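Local coordinates for protein possible metal-dependent hydrolase (Veillonella parvula, PDB 3RPC) that binds two zinc ions and is probably a metal-dependent hydrolase of the metallo-beta-lactamase superfamily, its substrate not being established, at residues I26-A31 with D80-S85; P37-T42 with D228-T233; L90-Q95 with I109-I114; L125-G130 with D149-I154; R181-V186 with V215-A220. One frame throughout, in Å; residues are numbered along the deposited sequence.

Interaction 1: I26-A31 with D80-S85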
# COMPACT_ATOMS: atom_id res chain seq x y z
N ILE A 26 -21.48 1.08 6.06
CA ILE A 26 -20.29 0.64 5.34
C ILE A 26 -20.64 0.04 3.99
O ILE A 26 -21.52 -0.82 3.88
CB ILE A 26 -19.53 -0.38 6.19
CG1 ILE A 26 -18.93 0.30 7.42
CG2 ILE A 26 -18.43 -1.06 5.38
CD1 ILE A 26 -18.46 -0.66 8.50
N ASP A 27 -19.94 0.52 2.95
CA ASP A 27 -19.98 -0.06 1.61
C ASP A 27 -21.39 -0.45 1.14
O ASP A 27 -21.64 -1.62 0.84
CB ASP A 27 -19.02 -1.26 1.53
CG ASP A 27 -17.55 -0.83 1.55
OD1 ASP A 27 -17.28 0.37 1.73
OD2 ASP A 27 -16.67 -1.70 1.40
N PRO A 28 -22.29 0.54 1.04
CA PRO A 28 -23.69 0.24 0.72
C PRO A 28 -23.92 -0.12 -0.75
O PRO A 28 -23.75 0.72 -1.65
CB PRO A 28 -24.40 1.56 1.06
CG PRO A 28 -23.35 2.59 0.76
CD PRO A 28 -22.07 1.98 1.28
N PHE A 29 -24.30 -1.38 -0.96
CA PHE A 29 -24.70 -1.91 -2.25
C PHE A 29 -26.13 -2.36 -2.00
O PHE A 29 -26.36 -3.39 -1.37
CB PHE A 29 -23.77 -3.09 -2.57
CG PHE A 29 -24.26 -4.02 -3.67
CD1 PHE A 29 -24.84 -3.53 -4.83
CD2 PHE A 29 -24.05 -5.39 -3.56
CE1 PHE A 29 -25.26 -4.40 -5.84
CE2 PHE A 29 -24.45 -6.26 -4.57
CZ PHE A 29 -25.05 -5.77 -5.71
N LEU A 30 -27.09 -1.54 -2.43
CA LEU A 30 -28.45 -1.65 -1.91
C LEU A 30 -29.50 -2.14 -2.92
O LEU A 30 -30.69 -2.16 -2.61
CB LEU A 30 -28.89 -0.32 -1.27
CG LEU A 30 -27.94 0.22 -0.19
CD1 LEU A 30 -28.48 1.51 0.44
CD2 LEU A 30 -27.69 -0.84 0.88
N ALA A 31 -29.07 -2.53 -4.11
CA ALA A 31 -30.00 -2.91 -5.18
C ALA A 31 -30.93 -4.06 -4.80
O ALA A 31 -30.54 -4.96 -4.06
CB ALA A 31 -29.23 -3.27 -6.46
N ASP A 80 -26.07 2.46 -7.59
CA ASP A 80 -27.07 3.48 -7.90
C ASP A 80 -28.15 3.57 -6.83
O ASP A 80 -28.57 4.67 -6.47
CB ASP A 80 -27.70 3.21 -9.27
CG ASP A 80 -26.82 3.67 -10.42
OD1 ASP A 80 -25.87 4.45 -10.16
OD2 ASP A 80 -27.08 3.27 -11.57
N THR A 81 -28.57 2.43 -6.31
CA THR A 81 -29.60 2.44 -5.28
C THR A 81 -29.11 3.22 -4.06
O THR A 81 -29.84 4.04 -3.51
CB THR A 81 -30.02 1.04 -4.87
OG1 THR A 81 -30.50 0.34 -6.03
CG2 THR A 81 -31.11 1.10 -3.81
N ALA A 82 -27.87 2.97 -3.66
CA ALA A 82 -27.28 3.72 -2.56
C ALA A 82 -27.21 5.20 -2.88
O ALA A 82 -27.58 6.04 -2.07
CB ALA A 82 -25.90 3.17 -2.23
N ILE A 83 -26.71 5.53 -4.07
CA ILE A 83 -26.57 6.92 -4.48
C ILE A 83 -27.90 7.66 -4.36
O ILE A 83 -27.95 8.82 -3.92
CB ILE A 83 -26.03 7.03 -5.91
CG1 ILE A 83 -24.55 6.62 -5.94
CG2 ILE A 83 -26.19 8.46 -6.45
CD1 ILE A 83 -24.11 6.09 -7.29
N ASN A 84 -28.98 6.99 -4.74
CA ASN A 84 -30.29 7.63 -4.81
C ASN A 84 -31.09 7.59 -3.50
O ASN A 84 -32.13 8.23 -3.39
CB ASN A 84 -31.12 7.01 -5.93
CG ASN A 84 -30.56 7.31 -7.31
OD1 ASN A 84 -29.99 8.38 -7.55
ND2 ASN A 84 -30.71 6.37 -8.23
N SER A 85 -30.59 6.83 -2.53
CA SER A 85 -31.32 6.61 -1.28
C SER A 85 -30.69 7.33 -0.09
O SER A 85 -31.39 7.79 0.81
CB SER A 85 -31.41 5.11 -0.97
OG SER A 85 -32.10 4.40 -1.98
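Ala31 and Thr81 bring the two backbones closest, with CA atoms 5.4 Å apart. Segment 26-31 leaves strand 22-26 of a metallo-beta-lactamase fold as an irregular loop. Segment 80-85 is a short helix that follows the metal-binding residues Asp76 and His77. No hydrogen bond joins the two segments directly. Instead Asp79, just ahead of the helix, ties them together: its OD1 accepts from the backbone N of both Leu30 and Ala82. The side chain of Pro28 is about 11 Å from a zinc ion. Just after the strand, Asp27 OD2 holds ND1 of the zinc ligand His77, so the loop bears a second-shell residue of the metal site.

The side-chain contact is apolar and mostly buried. Ala82 turns its methyl toward the loop, and both CB and CG of the Pro28 ring lie 4.0 Å from Ala82 CB. Leu30 meets the helix at two places. Its CB rests 3.7 Å from Thr81 CG2, and its CD1 reaches 3.9 Å from Ala82 CA. Met58 and Leu61 of helix 58-62 also pack on Leu30, so Leu30 touches both helices. Thr81 divides its branches. The methyl CG2 is anti to the backbone N and faces Leu30; the hydroxyl (chi1 -58°) faces Ala31. One turn on, Ser85 OG donates to Thr81 O at 2.8 Å. The Pro28 carbonyl also abuts the helix, with Pro28 O 3.3 Å from Ala82 CB. At the far end of the contact, Thr81 OG1 lies 3.4 Å from Ala31 CA.

Interaction 2: P37-T42 with D228-T233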
# COMPACT_ATOMS: atom_id res chain seq x y z
N PRO A 37 -26.82 -8.43 -14.01
CA PRO A 37 -26.22 -9.68 -14.48
C PRO A 37 -24.97 -9.94 -13.65
O PRO A 37 -24.45 -8.99 -13.08
CB PRO A 37 -25.78 -9.35 -15.91
CG PRO A 37 -26.43 -8.04 -16.25
CD PRO A 37 -26.61 -7.33 -14.95
N GLY A 38 -24.49 -11.17 -13.61
CA GLY A 38 -23.23 -11.46 -12.93
C GLY A 38 -22.09 -10.71 -13.58
O GLY A 38 -22.17 -10.35 -14.76
N PHE A 39 -21.02 -10.45 -12.82
CA PHE A 39 -19.86 -9.73 -13.34
C PHE A 39 -19.27 -10.48 -14.53
O PHE A 39 -19.04 -11.68 -14.46
CB PHE A 39 -18.78 -9.54 -12.27
CG PHE A 39 -19.16 -8.57 -11.18
CD1 PHE A 39 -19.31 -7.22 -11.46
CD2 PHE A 39 -19.36 -9.02 -9.89
CE1 PHE A 39 -19.65 -6.33 -10.46
CE2 PHE A 39 -19.71 -8.13 -8.88
CZ PHE A 39 -19.86 -6.78 -9.16
N GLU A 40 -19.02 -9.77 -15.62
CA GLU A 40 -18.47 -10.40 -16.82
C GLU A 40 -17.10 -11.01 -16.53
O GLU A 40 -16.26 -10.40 -15.85
CB GLU A 40 -18.37 -9.38 -17.96
CG GLU A 40 -17.96 -9.99 -19.29
CD GLU A 40 -17.93 -8.96 -20.41
OE1 GLU A 40 -18.37 -7.81 -20.17
OE2 GLU A 40 -17.46 -9.29 -21.52
N GLY A 41 -16.88 -12.22 -17.05
CA GLY A 41 -15.58 -12.87 -17.00
C GLY A 41 -15.23 -13.44 -15.64
O GLY A 41 -14.07 -13.75 -15.37
N THR A 42 -16.23 -13.58 -14.78
CA THR A 42 -15.99 -14.06 -13.43
C THR A 42 -16.65 -15.41 -13.17
O THR A 42 -17.51 -15.86 -13.92
CB THR A 42 -16.47 -13.05 -12.35
OG1 THR A 42 -17.89 -12.90 -12.42
CG2 THR A 42 -15.78 -11.69 -12.53
N ASP A 228 -22.52 -14.95 -0.21
CA ASP A 228 -23.89 -15.33 -0.56
C ASP A 228 -24.68 -14.19 -1.19
O ASP A 228 -25.91 -14.12 -1.03
CB ASP A 228 -24.63 -15.86 0.68
CG ASP A 228 -23.96 -17.06 1.34
OD1 ASP A 228 -22.99 -17.61 0.79
OD2 ASP A 228 -24.43 -17.46 2.43
N THR A 229 -24.01 -13.31 -1.93
CA THR A 229 -24.68 -12.15 -2.52
C THR A 229 -24.31 -11.92 -3.99
O THR A 229 -25.18 -11.91 -4.86
CB THR A 229 -24.40 -10.86 -1.73
OG1 THR A 229 -24.68 -11.08 -0.34
CG2 THR A 229 -25.28 -9.71 -2.24
N VAL A 230 -23.02 -11.72 -4.26
CA VAL A 230 -22.58 -11.52 -5.64
C VAL A 230 -22.32 -12.87 -6.29
O VAL A 230 -22.25 -13.90 -5.60
CB VAL A 230 -21.36 -10.57 -5.77
CG1 VAL A 230 -21.72 -9.16 -5.28
CG2 VAL A 230 -20.13 -11.10 -5.03
N ASN A 231 -22.20 -12.88 -7.61
CA ASN A 231 -22.15 -14.15 -8.33
C ASN A 231 -20.83 -14.89 -8.17
O ASN A 231 -20.82 -16.13 -8.19
CB ASN A 231 -22.41 -13.95 -9.82
CG ASN A 231 -21.35 -13.10 -10.47
OD1 ASN A 231 -21.38 -11.88 -10.34
ND2 ASN A 231 -20.40 -13.73 -11.16
N HIS A 232 -19.73 -14.16 -8.05
CA HIS A 232 -18.41 -14.77 -8.20
C HIS A 232 -17.70 -15.16 -6.90
O HIS A 232 -16.57 -15.66 -6.95
CB HIS A 232 -17.49 -13.94 -9.10
CG HIS A 232 -17.19 -12.56 -8.59
ND1 HIS A 232 -18.03 -11.89 -7.71
CD2 HIS A 232 -16.17 -11.71 -8.84
CE1 HIS A 232 -17.52 -10.70 -7.44
NE2 HIS A 232 -16.40 -10.56 -8.12
N THR A 233 -18.36 -14.97 -5.77
CA THR A 233 -17.79 -15.39 -4.49
C THR A 233 -17.95 -16.90 -4.33
O THR A 233 -19.05 -17.41 -4.03
CB THR A 233 -18.41 -14.61 -3.32
OG1 THR A 233 -19.83 -14.42 -3.54
CG2 THR A 233 -17.78 -13.25 -3.23
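Asn231 makes both hydrogen bonds between the two loops. Phe39 N donates to Asn231 OD1 at 2.9 Å, coming from above the plane of the amide carbonyl. The bond is fairly straight, with 159° at the hydrogen. The other end of the amide donates: Asn231 ND2 reaches Thr42 OG1 at 2.9 Å, and this hydroxyl lies almost in the amide plane. Thr42 OG1 is therefore gripped twice, because it donates in turn to Phe39 O at 2.6 Å. That bond spans the type II turn from Phe39 to Thr42, alongside a weak backbone bond from Thr42 N to Phe39 O. Gly41 has positive phi in this turn. ND2 also donates to Phe43 O, so both ends of the amide are engaged and its rotation is fixed.

These loops follow strand 22-26 and strand 221-225 of the metallo-beta-lactamase fold, where such loops border the active site. His232 is about 6 Å from a zinc ion but is not one of its ligands. His226, shortly before this loop, is one.

Ring contacts form a second group. The Phe39 and His232 rings meet obliquely, with planes 54° apart. Phe39 CD2 lies over one face of the imidazole, 3.5 Å from His232 CE1 and offset toward the rim. Val230 CG1 touches the edge of the Phe39 ring, 4.2 Å from Phe39 CE2.

The remaining contacts are van der Waals ones. Thr42 CB lies 3.5 Å from His232 CB, and its methyl CG2 approaches His232 CD2. Gly38 lets the amide come close to the backbone: Gly38 CA is 3.2 Å from Asn231 OD1. Met49 packs on both Phe39 and Asn231.

Interaction 3: L90-Q95 with I109-I114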
# COMPACT_ATOMS: atom_id res chain seq x y z
N LEU A 90 -25.07 13.57 4.32
CA LEU A 90 -24.30 12.73 5.25
C LEU A 90 -22.83 12.73 4.87
O LEU A 90 -22.49 12.66 3.69
CB LEU A 90 -24.81 11.30 5.24
CG LEU A 90 -26.13 11.04 5.95
CD1 LEU A 90 -26.57 9.60 5.74
CD2 LEU A 90 -25.99 11.36 7.44
N PRO A 91 -21.95 12.81 5.88
CA PRO A 91 -20.51 12.69 5.58
C PRO A 91 -20.21 11.32 4.96
O PRO A 91 -20.67 10.30 5.46
CB PRO A 91 -19.86 12.78 6.97
CG PRO A 91 -20.87 13.51 7.80
CD PRO A 91 -22.20 13.04 7.31
N ILE A 92 -19.45 11.33 3.86
CA ILE A 92 -19.03 10.11 3.18
C ILE A 92 -17.51 10.05 3.23
O ILE A 92 -16.84 10.95 2.74
CB ILE A 92 -19.44 10.12 1.69
CG1 ILE A 92 -20.87 10.66 1.51
CG2 ILE A 92 -19.26 8.73 1.07
CD1 ILE A 92 -21.96 9.83 2.21
N PHE A 93 -16.97 8.98 3.81
CA PHE A 93 -15.53 8.81 3.93
C PHE A 93 -15.07 7.93 2.78
O PHE A 93 -15.65 6.88 2.54
CB PHE A 93 -15.19 8.17 5.28
CG PHE A 93 -15.42 9.09 6.44
CD1 PHE A 93 -14.42 9.96 6.84
CD2 PHE A 93 -16.62 9.08 7.13
CE1 PHE A 93 -14.62 10.83 7.90
CE2 PHE A 93 -16.83 9.95 8.20
CZ PHE A 93 -15.83 10.82 8.59
N VAL A 94 -14.03 8.37 2.09
CA VAL A 94 -13.55 7.68 0.90
C VAL A 94 -12.03 7.54 0.92
O VAL A 94 -11.36 8.12 1.78
CB VAL A 94 -13.99 8.41 -0.39
CG1 VAL A 94 -15.51 8.53 -0.45
CG2 VAL A 94 -13.33 9.80 -0.48
N GLN A 95 -11.48 6.75 -0.01
CA GLN A 95 -10.05 6.40 0.04
C GLN A 95 -9.10 7.34 -0.69
O GLN A 95 -7.91 7.37 -0.40
CB GLN A 95 -9.84 4.97 -0.51
CG GLN A 95 -10.02 4.88 -2.01
CD GLN A 95 -9.80 3.48 -2.57
OE1 GLN A 95 -9.01 2.70 -2.03
NE2 GLN A 95 -10.49 3.18 -3.66
N ILE A 109 -22.41 16.28 -0.76
CA ILE A 109 -21.79 17.58 -0.53
C ILE A 109 -20.72 17.58 0.56
O ILE A 109 -20.02 18.57 0.74
CB ILE A 109 -22.84 18.64 -0.15
CG1 ILE A 109 -23.48 18.27 1.19
CG2 ILE A 109 -23.90 18.76 -1.24
CD1 ILE A 109 -24.38 19.37 1.75
N ASP A 110 -20.60 16.47 1.28
CA ASP A 110 -19.63 16.36 2.35
C ASP A 110 -18.86 15.04 2.23
O ASP A 110 -19.13 14.09 2.95
CB ASP A 110 -20.33 16.46 3.71
CG ASP A 110 -19.36 16.53 4.87
OD1 ASP A 110 -18.14 16.57 4.63
OD2 ASP A 110 -19.84 16.55 6.03
N VAL A 111 -17.93 15.01 1.29
CA VAL A 111 -17.12 13.82 1.04
C VAL A 111 -15.70 14.06 1.55
O VAL A 111 -15.08 15.08 1.22
CB VAL A 111 -17.11 13.48 -0.46
CG1 VAL A 111 -16.34 12.18 -0.71
CG2 VAL A 111 -18.55 13.36 -0.98
N ARG A 112 -15.18 13.12 2.34
CA ARG A 112 -13.93 13.32 3.06
C ARG A 112 -12.96 12.20 2.75
O ARG A 112 -13.25 11.03 3.00
CB ARG A 112 -14.20 13.35 4.58
CG ARG A 112 -15.31 14.34 5.00
CD ARG A 112 -15.49 14.39 6.52
NE ARG A 112 -16.65 15.20 6.88
CZ ARG A 112 -17.05 15.47 8.12
NH1 ARG A 112 -16.37 15.02 9.16
NH2 ARG A 112 -18.14 16.21 8.31
N ILE A 113 -11.80 12.56 2.22
CA ILE A 113 -10.76 11.59 1.89
C ILE A 113 -9.95 11.25 3.13
O ILE A 113 -9.41 12.14 3.80
CB ILE A 113 -9.78 12.16 0.85
CG1 ILE A 113 -10.53 12.54 -0.43
CG2 ILE A 113 -8.69 11.13 0.54
CD1 ILE A 113 -9.73 13.43 -1.38
N ILE A 114 -9.85 9.96 3.44
CA ILE A 114 -8.95 9.54 4.50
C ILE A 114 -7.56 9.38 3.91
O ILE A 114 -7.22 8.34 3.37
CB ILE A 114 -9.38 8.20 5.16
CG1 ILE A 114 -10.87 8.22 5.52
CG2 ILE A 114 -8.55 7.94 6.40
CD1 ILE A 114 -11.34 6.94 6.22
O HOH W 1 -22.24 14.17 1.50
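Val94 and Val111 fit together on one face of the sheet, their side chains crossing at about a right angle. Val94 CG1 is anti to the carbonyl carbon (chi1 -58°) and lies 3.8 Å from Val111 CG1. The other Val94 methyl, CG2, reaches Ile113 CG1. Thus Val94 wedges between two side chains of the next strand. Helix 97-105 covers this face, with Lys100 and Ile103 against Val94.

The opposite face carries Phe93 and Arg112. The two lie side by side and point the same way. The extended Arg112 chain passes the ring, with CD 3.9 Å from Phe93 CE1. Pro91 CB lies over one face of the guanidinium, toward its rim. Asp110 holds the group side-on, at its edge: Arg112 NE bonds Asp110 OD1 at 3.0 Å, and NH2 bonds OD2 in a salt bridge. This fixes the guanidinium against Pro91. Ile114 also packs on Phe93, with CD1 4.1 Å from Phe93 CB. Phe120 meets the Phe93 ring edge-to-face.

Four backbone bonds join the strands, from Ile92 N to Asp110 O through to Ile114 N to Val94 O. A water bridges Leu90 O and Asp110 N before the first. The strands are parallel, 28° apart, and helix 97-105 connects them: a beta-alpha-beta unit at the edge of one sheet of the metallo-beta-lactamase fold.

Interaction 4: L125-G130 with D149-I154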
# COMPACT_ATOMS: atom_id res chain seq x y z
N LEU A 125 -10.58 7.29 12.35
CA LEU A 125 -10.63 6.38 11.21
C LEU A 125 -9.28 6.41 10.53
O LEU A 125 -8.83 7.47 10.09
CB LEU A 125 -11.71 6.80 10.20
CG LEU A 125 -13.18 6.71 10.61
CD1 LEU A 125 -13.59 7.90 11.46
CD2 LEU A 125 -14.09 6.64 9.38
N ARG A 126 -8.63 5.25 10.44
CA ARG A 126 -7.31 5.19 9.84
C ARG A 126 -7.35 4.33 8.59
O ARG A 126 -7.85 3.20 8.63
CB ARG A 126 -6.30 4.57 10.81
CG ARG A 126 -6.26 5.17 12.19
CD ARG A 126 -5.09 4.56 12.97
NE ARG A 126 -5.00 5.07 14.34
CZ ARG A 126 -4.43 6.23 14.66
NH1 ARG A 126 -3.89 6.99 13.72
NH2 ARG A 126 -4.40 6.62 15.93
N LYS A 127 -6.83 4.85 7.50
CA LYS A 127 -6.81 4.08 6.26
C LYS A 127 -5.76 2.99 6.31
O LYS A 127 -4.62 3.22 6.71
CB LYS A 127 -6.56 4.99 5.05
CG LYS A 127 -6.48 4.21 3.74
CD LYS A 127 -6.60 5.10 2.52
CE LYS A 127 -5.37 5.96 2.33
NZ LYS A 127 -5.55 6.94 1.22
N THR A 128 -6.15 1.79 5.89
CA THR A 128 -5.19 0.70 5.77
C THR A 128 -5.03 0.32 4.30
O THR A 128 -5.92 0.58 3.48
CB THR A 128 -5.63 -0.54 6.59
OG1 THR A 128 -6.87 -1.05 6.07
CG2 THR A 128 -5.81 -0.18 8.06
N GLY A 129 -3.89 -0.28 3.97
CA GLY A 129 -3.63 -0.67 2.60
C GLY A 129 -4.24 -2.00 2.21
O GLY A 129 -4.76 -2.75 3.04
N GLY A 130 -4.18 -2.30 0.92
CA GLY A 130 -4.68 -3.56 0.41
C GLY A 130 -4.36 -3.76 -1.05
O GLY A 130 -4.09 -2.80 -1.79
N ASP A 149 -7.80 0.17 -6.60
CA ASP A 149 -7.43 0.36 -5.19
C ASP A 149 -8.65 0.13 -4.31
O ASP A 149 -9.78 0.43 -4.71
CB ASP A 149 -6.93 1.79 -4.93
CG ASP A 149 -5.54 2.05 -5.50
OD1 ASP A 149 -4.82 1.08 -5.84
OD2 ASP A 149 -5.17 3.23 -5.58
N ALA A 150 -8.42 -0.39 -3.11
CA ALA A 150 -9.50 -0.56 -2.15
C ALA A 150 -8.94 -0.58 -0.73
O ALA A 150 -8.13 -1.44 -0.39
CB ALA A 150 -10.31 -1.84 -2.45
N MSE A 151 -9.35 0.38 0.09
CA MSE A 151 -8.78 0.50 1.42
C MSE A 151 -9.48 -0.40 2.43
O MSE A 151 -10.60 -0.88 2.20
CB MSE A 151 -8.86 1.96 1.92
CG MSE A 151 -10.27 2.42 2.27
SE MSE A 151 -10.25 4.19 3.07
CE MSE A 151 -12.18 4.51 3.05
N GLY A 152 -8.81 -0.61 3.56
CA GLY A 152 -9.47 -1.01 4.78
C GLY A 152 -9.50 0.19 5.71
O GLY A 152 -8.95 1.25 5.39
N VAL A 153 -10.18 0.04 6.84
CA VAL A 153 -10.28 1.12 7.81
C VAL A 153 -10.14 0.56 9.22
O VAL A 153 -10.76 -0.44 9.57
CB VAL A 153 -11.64 1.86 7.70
CG1 VAL A 153 -11.67 3.05 8.67
CG2 VAL A 153 -11.87 2.32 6.27
N ILE A 154 -9.30 1.21 10.02
CA ILE A 154 -9.21 0.96 11.45
C ILE A 154 -10.05 2.02 12.17
O ILE A 154 -9.90 3.21 11.92
CB ILE A 154 -7.74 1.03 11.93
CG1 ILE A 154 -7.00 -0.27 11.56
CG2 ILE A 154 -7.66 1.29 13.42
CD1 ILE A 154 -7.34 -1.45 12.45
O HOH W 2 -5.54 -0.40 -2.30
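Leu125 opens the contact by setting its CB 4.1 Å from Val153 CG1. Arg126 comes next and pairs with Ile154, each N bonded to the other's O at 2.8 Å. Its CB lies 4.0 Å from Ile154 CB, while its extended chain runs on to a salt bridge with Glu156. Lys127 faces the other side of the sheet. It crosses selenomethionine Met151 at about a right angle, with CG 3.7 Å from Met151 CB and CD 3.8 Å from Met151 SE. The chain bends at chi3 (71°), and NZ bonds Gln95 O. Thr128 pairs with Gly152 through two backbone bonds. Its hydroxyl sits directly against the glycine, OG1 being 2.9 Å from Gly152 CA, where a CB would clash. Its methyl CG2 lies 3.7 Å from Ile154 CG1. Beyond the strand, a water links Gly130 O to Ala150 N.

Ala150 lies about 5 Å from a zinc ion and packs on the ligand His72. The antiparallel strands belong to the second sheet of the metallo-beta-lactamase alpha-beta/beta-alpha sandwich, and here their ends lead toward the dizinc site.

Interaction 5: R181-V186 with V215-A220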
# COMPACT_ATOMS: atom_id res chain seq x y z
N ARG A 181 0.32 -2.89 14.18
CA ARG A 181 0.34 -1.50 14.61
C ARG A 181 -0.84 -1.12 15.48
O ARG A 181 -0.70 -0.36 16.43
CB ARG A 181 0.42 -0.57 13.40
CG ARG A 181 1.75 -0.67 12.69
CD ARG A 181 1.72 -0.04 11.32
NE ARG A 181 2.99 -0.30 10.63
CZ ARG A 181 3.31 0.19 9.44
NH1 ARG A 181 2.45 0.97 8.79
NH2 ARG A 181 4.49 -0.11 8.89
N PHE A 182 -2.02 -1.65 15.16
CA PHE A 182 -3.25 -1.20 15.80
C PHE A 182 -3.94 -2.25 16.66
O PHE A 182 -4.91 -1.94 17.36
CB PHE A 182 -4.20 -0.61 14.75
CG PHE A 182 -3.56 0.44 13.90
CD1 PHE A 182 -3.11 1.62 14.47
CD2 PHE A 182 -3.36 0.24 12.54
CE1 PHE A 182 -2.49 2.59 13.69
CE2 PHE A 182 -2.75 1.20 11.76
CZ PHE A 182 -2.32 2.37 12.34
N ASP A 183 -3.44 -3.48 16.61
CA ASP A 183 -3.95 -4.58 17.44
C ASP A 183 -5.46 -4.56 17.57
O ASP A 183 -5.99 -4.41 18.68
CB ASP A 183 -3.31 -4.55 18.83
CG ASP A 183 -3.61 -5.80 19.64
OD1 ASP A 183 -3.72 -6.89 19.03
OD2 ASP A 183 -3.74 -5.70 20.87
N PRO A 184 -6.17 -4.71 16.45
CA PRO A 184 -7.64 -4.68 16.50
C PRO A 184 -8.25 -5.80 17.34
O PRO A 184 -7.76 -6.93 17.35
CB PRO A 184 -8.05 -4.83 15.03
CG PRO A 184 -6.86 -5.48 14.36
CD PRO A 184 -5.66 -4.96 15.09
N ASN A 185 -9.33 -5.45 18.04
CA ASN A 185 -10.07 -6.38 18.88
C ASN A 185 -11.22 -7.03 18.12
O ASN A 185 -11.71 -8.08 18.53
CB ASN A 185 -10.61 -5.64 20.11
CG ASN A 185 -9.55 -4.82 20.80
OD1 ASN A 185 -9.58 -3.59 20.77
ND2 ASN A 185 -8.58 -5.49 21.41
N VAL A 186 -11.64 -6.39 17.03
CA VAL A 186 -12.70 -6.91 16.16
C VAL A 186 -12.20 -6.80 14.73
O VAL A 186 -11.69 -5.74 14.34
CB VAL A 186 -14.00 -6.09 16.30
CG1 VAL A 186 -15.09 -6.60 15.34
CG2 VAL A 186 -14.49 -6.13 17.74
N VAL A 215 -4.77 -17.38 14.06
CA VAL A 215 -3.42 -17.59 14.57
C VAL A 215 -2.78 -16.24 14.92
O VAL A 215 -2.16 -16.09 15.98
CB VAL A 215 -2.54 -18.32 13.56
CG1 VAL A 215 -1.09 -18.36 14.03
CG2 VAL A 215 -3.07 -19.74 13.33
N ARG A 216 -2.94 -15.26 14.04
CA ARG A 216 -2.29 -13.97 14.27
C ARG A 216 -2.88 -13.22 15.45
O ARG A 216 -2.15 -12.60 16.23
CB ARG A 216 -2.32 -13.09 13.01
CG ARG A 216 -1.33 -11.93 13.05
CD ARG A 216 0.11 -12.39 12.84
NE ARG A 216 0.34 -12.79 11.45
CZ ARG A 216 0.42 -14.04 11.03
NH1 ARG A 216 0.61 -14.30 9.75
NH2 ARG A 216 0.30 -15.05 11.89
N LYS A 217 -4.21 -13.29 15.59
CA LYS A 217 -4.92 -12.53 16.61
C LYS A 217 -5.88 -13.44 17.37
O LYS A 217 -7.09 -13.39 17.16
CB LYS A 217 -5.69 -11.37 15.97
CG LYS A 217 -4.78 -10.31 15.36
CD LYS A 217 -3.96 -9.61 16.45
CE LYS A 217 -3.13 -8.48 15.89
NZ LYS A 217 -2.15 -7.97 16.90
N PRO A 218 -5.33 -14.28 18.27
CA PRO A 218 -6.14 -15.30 18.96
C PRO A 218 -7.23 -14.73 19.86
O PRO A 218 -8.15 -15.45 20.22
CB PRO A 218 -5.11 -16.04 19.82
CG PRO A 218 -3.80 -15.73 19.21
CD PRO A 218 -3.91 -14.37 18.63
N GLU A 219 -7.13 -13.45 20.24
CA GLU A 219 -8.13 -12.88 21.13
C GLU A 219 -9.15 -12.00 20.41
O GLU A 219 -10.08 -11.50 21.04
CB GLU A 219 -7.46 -12.09 22.25
CG GLU A 219 -6.66 -12.98 23.19
CD GLU A 219 -5.41 -12.30 23.71
OE1 GLU A 219 -4.31 -12.87 23.52
OE2 GLU A 219 -5.52 -11.21 24.31
N ALA A 220 -8.97 -11.80 19.11
CA ALA A 220 -9.86 -10.93 18.36
C ALA A 220 -11.17 -11.64 18.04
O ALA A 220 -11.22 -12.86 17.89
CB ALA A 220 -9.19 -10.45 17.07
O HOH W 3 -8.79 -8.40 21.41
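Lys217 and Asp183 form the one salt bridge between the segments, their side chains crossing obliquely. Lys217 NZ donates to Asp183 OD1 at 2.9 Å. The ammonium meets this oxygen on the anti side, the side away from OD2, and is 31° out of the carboxylate plane. Asp183 CG is anti to its backbone N (chi1 -170°), which sets CG beside the carbonyl carbon. The Lys217 chain bends at chi2 (-65°) and then extends to NZ. NZ also makes a weak bond to Leu179 O, a carbonyl near the end of helix 173-182. This second contact ties the lysine to the helix end that Asp183 follows. On the way, Lys217 CE passes 4.4 Å from Pro184 CD.

A second point of contact lies at Ala220. Its CB stands 3.8 Å from Pro184 O. The Ala220 CA-H makes a contact with Asn185 O, with CA 3.4 Å from that oxygen. Asn185 ND2 donates to a water, which makes a weak bond to Glu219 O. The other end of this amide, OD1, accepts from Thr162 N.

Both segments leave helices, 173-182 and 207-216, and lead into the neighbouring parallel strands 186-190 and 221-225. Asp183 has positive phi where the first helix ends. A type I turn from Lys217 to Ala220 follows the second. Lys217 and Ala220 both pack on Ile187 of strand 186-190, and Pro184 touches Tyr164 of strand 163-165.

Overall arrangement
Interactions 1 to 4 are buried; interaction 5 is only partly so. Interactions 3 and 4 are sheet contacts, one parallel and one antiparallel, in the two different sheets of the sandwich. They meet at Gln95, whose NE2 bonds Asp149 O. Interaction 1 sets a loop on helix 80-85, and interaction 2 joins two loops, the second near zinc. These two touch through Phe29 and Val230. Interaction 1 is apolar, whereas interaction 2 relies on one amide and a pair of rings. Interaction 5 depends on a salt bridge. Its Phe182 packs on Arg126 and Ile154 of interaction 4. Interactions 4 and 5 also reach the second subunit, where Asp149 pairs with Arg181 of the other chain.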